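Local coordinates for protein chorismate mutase (Corynebacterium glutamicum, PDB 5HUB) that probably catalyses the rearrangement of chorismate to prephenate in the shikimate pathway, as a small all-helical enzyme with two chains in its assembly, at residues R58-F66 / P75-R86. Sequence-based numbering, arbitrary orientation.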
# COMPACT_ATOMS: atom_id res chain seq x y z
N ARG A 58 -8.12 -17.20 4.75
CA ARG A 58 -8.35 -15.99 3.98
C ARG A 58 -7.09 -15.09 3.98
O ARG A 58 -6.83 -14.45 2.95
CB ARG A 58 -9.51 -15.19 4.56
CG ARG A 58 -10.87 -15.80 4.30
CD ARG A 58 -12.03 -14.81 4.37
NE ARG A 58 -12.03 -14.04 5.59
CZ ARG A 58 -12.73 -14.28 6.69
NH1 ARG A 58 -13.55 -15.31 6.74
NH2 ARG A 58 -12.60 -13.48 7.74
N GLU A 59 -6.39 -14.98 5.08
CA GLU A 59 -5.19 -14.11 5.15
C GLU A 59 -4.14 -14.68 4.26
O GLU A 59 -3.45 -13.88 3.59
CB GLU A 59 -4.75 -14.00 6.60
CG GLU A 59 -5.65 -13.18 7.52
CD GLU A 59 -5.18 -13.10 8.98
OE1 GLU A 59 -4.28 -13.85 9.35
OE2 GLU A 59 -5.70 -12.26 9.70
N VAL A 60 -3.95 -15.99 4.20
CA VAL A 60 -2.98 -16.56 3.28
C VAL A 60 -3.30 -16.26 1.84
O VAL A 60 -2.39 -15.96 1.04
CB VAL A 60 -2.84 -18.08 3.54
CG1 VAL A 60 -1.99 -18.71 2.43
CG2 VAL A 60 -2.20 -18.28 4.91
N ALA A 61 -4.56 -16.32 1.44
CA ALA A 61 -4.94 -15.96 0.07
C ALA A 61 -4.52 -14.52 -0.25
O ALA A 61 -4.12 -14.23 -1.37
CB ALA A 61 -6.44 -16.08 -0.09
N ILE A 62 -4.75 -13.62 0.68
CA ILE A 62 -4.44 -12.20 0.48
C ILE A 62 -2.92 -12.07 0.32
O ILE A 62 -2.43 -11.38 -0.59
CB ILE A 62 -4.98 -11.34 1.63
CG1 ILE A 62 -6.53 -11.38 1.60
CG2 ILE A 62 -4.39 -9.90 1.52
CD1 ILE A 62 -7.17 -10.75 2.79
N ILE A 63 -2.15 -12.67 1.19
CA ILE A 63 -0.69 -12.63 1.13
C ILE A 63 -0.21 -13.16 -0.21
O ILE A 63 0.62 -12.58 -0.88
CB ILE A 63 -0.06 -13.36 2.35
CG1 ILE A 63 -0.36 -12.59 3.63
CG2 ILE A 63 1.41 -13.63 2.12
CD1 ILE A 63 -0.20 -13.39 4.92
N ASN A 64 -0.78 -14.27 -0.65
CA ASN A 64 -0.43 -14.92 -1.90
C ASN A 64 -0.79 -14.03 -3.07
O ASN A 64 -0.05 -13.94 -4.05
CB ASN A 64 -1.11 -16.28 -2.08
CG ASN A 64 -0.54 -17.36 -1.17
OD1 ASN A 64 0.56 -17.23 -0.63
ND2 ASN A 64 -1.26 -18.46 -1.05
N GLN A 65 -1.96 -13.42 -3.03
CA GLN A 65 -2.34 -12.51 -4.09
C GLN A 65 -1.33 -11.36 -4.21
O GLN A 65 -0.92 -11.00 -5.31
CB GLN A 65 -3.73 -11.92 -3.83
CG GLN A 65 -4.11 -10.79 -4.82
CD GLN A 65 -5.43 -10.17 -4.48
OE1 GLN A 65 -5.97 -10.40 -3.40
NE2 GLN A 65 -5.97 -9.38 -5.38
N PHE A 66 -1.01 -10.76 -3.08
CA PHE A 66 -0.06 -9.61 -3.14
C PHE A 66 1.29 -10.10 -3.65
O PHE A 66 1.91 -9.40 -4.50
CB PHE A 66 0.03 -8.97 -1.77
CG PHE A 66 -1.05 -7.98 -1.47
CD1 PHE A 66 -2.38 -8.33 -1.45
CD2 PHE A 66 -0.75 -6.64 -1.31
CE1 PHE A 66 -3.37 -7.42 -1.19
CE2 PHE A 66 -1.74 -5.71 -1.10
CZ PHE A 66 -3.06 -6.11 -1.03
N PRO A 75 4.04 -9.88 0.35
CA PRO A 75 3.71 -10.32 1.70
C PRO A 75 3.81 -9.26 2.80
O PRO A 75 2.95 -9.14 3.69
CB PRO A 75 4.67 -11.49 1.92
CG PRO A 75 4.85 -12.03 0.56
CD PRO A 75 4.94 -10.81 -0.34
N ALA A 76 4.84 -8.42 2.71
CA ALA A 76 4.98 -7.39 3.69
C ALA A 76 3.87 -6.33 3.56
O ALA A 76 3.35 -5.84 4.56
CB ALA A 76 6.34 -6.72 3.49
N LEU A 77 3.53 -5.97 2.35
CA LEU A 77 2.47 -5.02 2.15
C LEU A 77 1.11 -5.57 2.68
O LEU A 77 0.37 -4.89 3.38
CB LEU A 77 2.37 -4.63 0.67
CG LEU A 77 1.15 -3.77 0.26
CD1 LEU A 77 1.13 -2.47 1.05
CD2 LEU A 77 1.19 -3.48 -1.23
N ALA A 78 0.79 -6.82 2.30
CA ALA A 78 -0.39 -7.48 2.82
C ALA A 78 -0.40 -7.49 4.38
O ALA A 78 -1.43 -7.22 5.00
CB ALA A 78 -0.49 -8.92 2.29
N GLY A 79 0.77 -7.76 4.98
CA GLY A 79 0.93 -7.77 6.43
C GLY A 79 0.59 -6.46 7.11
O GLY A 79 -0.08 -6.40 8.11
N ILE A 80 1.02 -5.36 6.48
CA ILE A 80 0.60 -4.06 6.96
C ILE A 80 -0.92 -3.89 6.96
O ILE A 80 -1.51 -3.42 7.94
CB ILE A 80 1.27 -2.92 6.11
CG1 ILE A 80 2.75 -2.88 6.45
CG2 ILE A 80 0.66 -1.58 6.47
CD1 ILE A 80 3.56 -1.96 5.50
N LEU A 81 -1.53 -4.22 5.85
CA LEU A 81 -2.96 -4.00 5.69
C LEU A 81 -3.73 -4.87 6.71
O LEU A 81 -4.70 -4.45 7.29
CB LEU A 81 -3.38 -4.31 4.28
CG LEU A 81 -2.78 -3.41 3.21
CD1 LEU A 81 -3.24 -3.85 1.83
CD2 LEU A 81 -3.06 -1.95 3.48
N LEU A 82 -3.29 -6.13 6.87
CA LEU A 82 -3.91 -7.04 7.85
C LEU A 82 -3.76 -6.52 9.25
O LEU A 82 -4.74 -6.56 10.02
CB LEU A 82 -3.35 -8.43 7.69
CG LEU A 82 -3.70 -9.13 6.38
CD1 LEU A 82 -3.01 -10.49 6.31
CD2 LEU A 82 -5.23 -9.32 6.23
N ARG A 83 -2.58 -6.06 9.64
CA ARG A 83 -2.41 -5.45 10.99
C ARG A 83 -3.29 -4.23 11.19
O ARG A 83 -3.99 -4.11 12.19
CB ARG A 83 -0.97 -5.05 11.29
CG ARG A 83 0.01 -6.18 11.51
CD ARG A 83 1.32 -5.65 12.14
NE ARG A 83 2.09 -4.76 11.28
CZ ARG A 83 2.91 -5.15 10.29
NH1 ARG A 83 3.50 -4.24 9.60
NH2 ARG A 83 3.08 -6.44 9.94
N MET A 84 -3.32 -3.35 10.22
CA MET A 84 -4.17 -2.19 10.31
C MET A 84 -5.66 -2.51 10.45
O MET A 84 -6.41 -1.80 11.16
CB MET A 84 -3.99 -1.33 9.08
CG MET A 84 -2.64 -0.61 9.02
SD MET A 84 -2.42 0.40 7.55
CE MET A 84 -3.48 1.76 7.99
N GLY A 85 -6.09 -3.57 9.78
CA GLY A 85 -7.51 -3.93 9.70
C GLY A 85 -8.04 -4.60 10.93
O GLY A 85 -9.22 -4.91 10.93
N ARG A 86 -7.21 -4.87 11.94
CA ARG A 86 -7.71 -5.44 13.22
C ARG A 86 -8.11 -4.30 14.14
O ARG A 86 -7.28 -3.46 14.52
CB ARG A 86 -6.60 -6.28 13.85
CG ARG A 86 -6.25 -7.47 12.97
CD ARG A 86 -5.55 -8.64 13.65
NE ARG A 86 -5.15 -9.60 12.60
CZ ARG A 86 -3.95 -9.71 12.02
NH1 ARG A 86 -2.93 -8.89 12.35
NH2 ARG A 86 -3.78 -10.58 11.04
O HOH W 1 -7.81 -11.09 11.95
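The second and third helices of the AroQ-type chorismate mutase fold form a helical hairpin here, with I63 of helix 49-70 packed on P75 and A78 of helix 74-84. The local axes run roughly antiparallel, at 138°, and approach to 8.1 Å. The small A78 sits at the narrow end, its CB 3.9 Å from I63 CG1 and also near I62 CG2. I63 divides its branches. CG2, anti to the backbone N, meets P75 CB at 3.9 Å, while CD1 reaches along the interface to L82 CD1.

F66 also packs on A78. Its ring has A78 over one face, with F66 CG 3.9 Å from A78 CB. L77 CD2 lies at the ring edge, in plane, 3.7 Å from F66 CE2. L81 CD1 approaches obliquely, 3.6 Å from F66 CZ. L29 of the second subunit also packs on F66, and L81 touches V32 and R35 of helix 11-42, so this side of the hairpin faces the long helices.

Toward the chain end the helices splay and longer side chains span the gap. E59 lays its CB and CG against the methyls of L82, then continues extended (chi2 180°) to R86. R86 NH2 donates to E59 OE2 at 2.9 Å in a salt bridge. The carboxylate oxygen lies close to the guanidinium plane, whereas the donor sits above the carboxylate plane. One water bridges the pair, donating to E59 OE2 and accepting from R86 NE at 3.1 Å. L82 O lies over one guanidinium face. Apolar packing thus joins the two shorter helices, and a salt bridge links E59 to R86 at the end of the modelled chain, in the three-helix chorismate mutase type II subunit, which pairs with a second chain in the assembly.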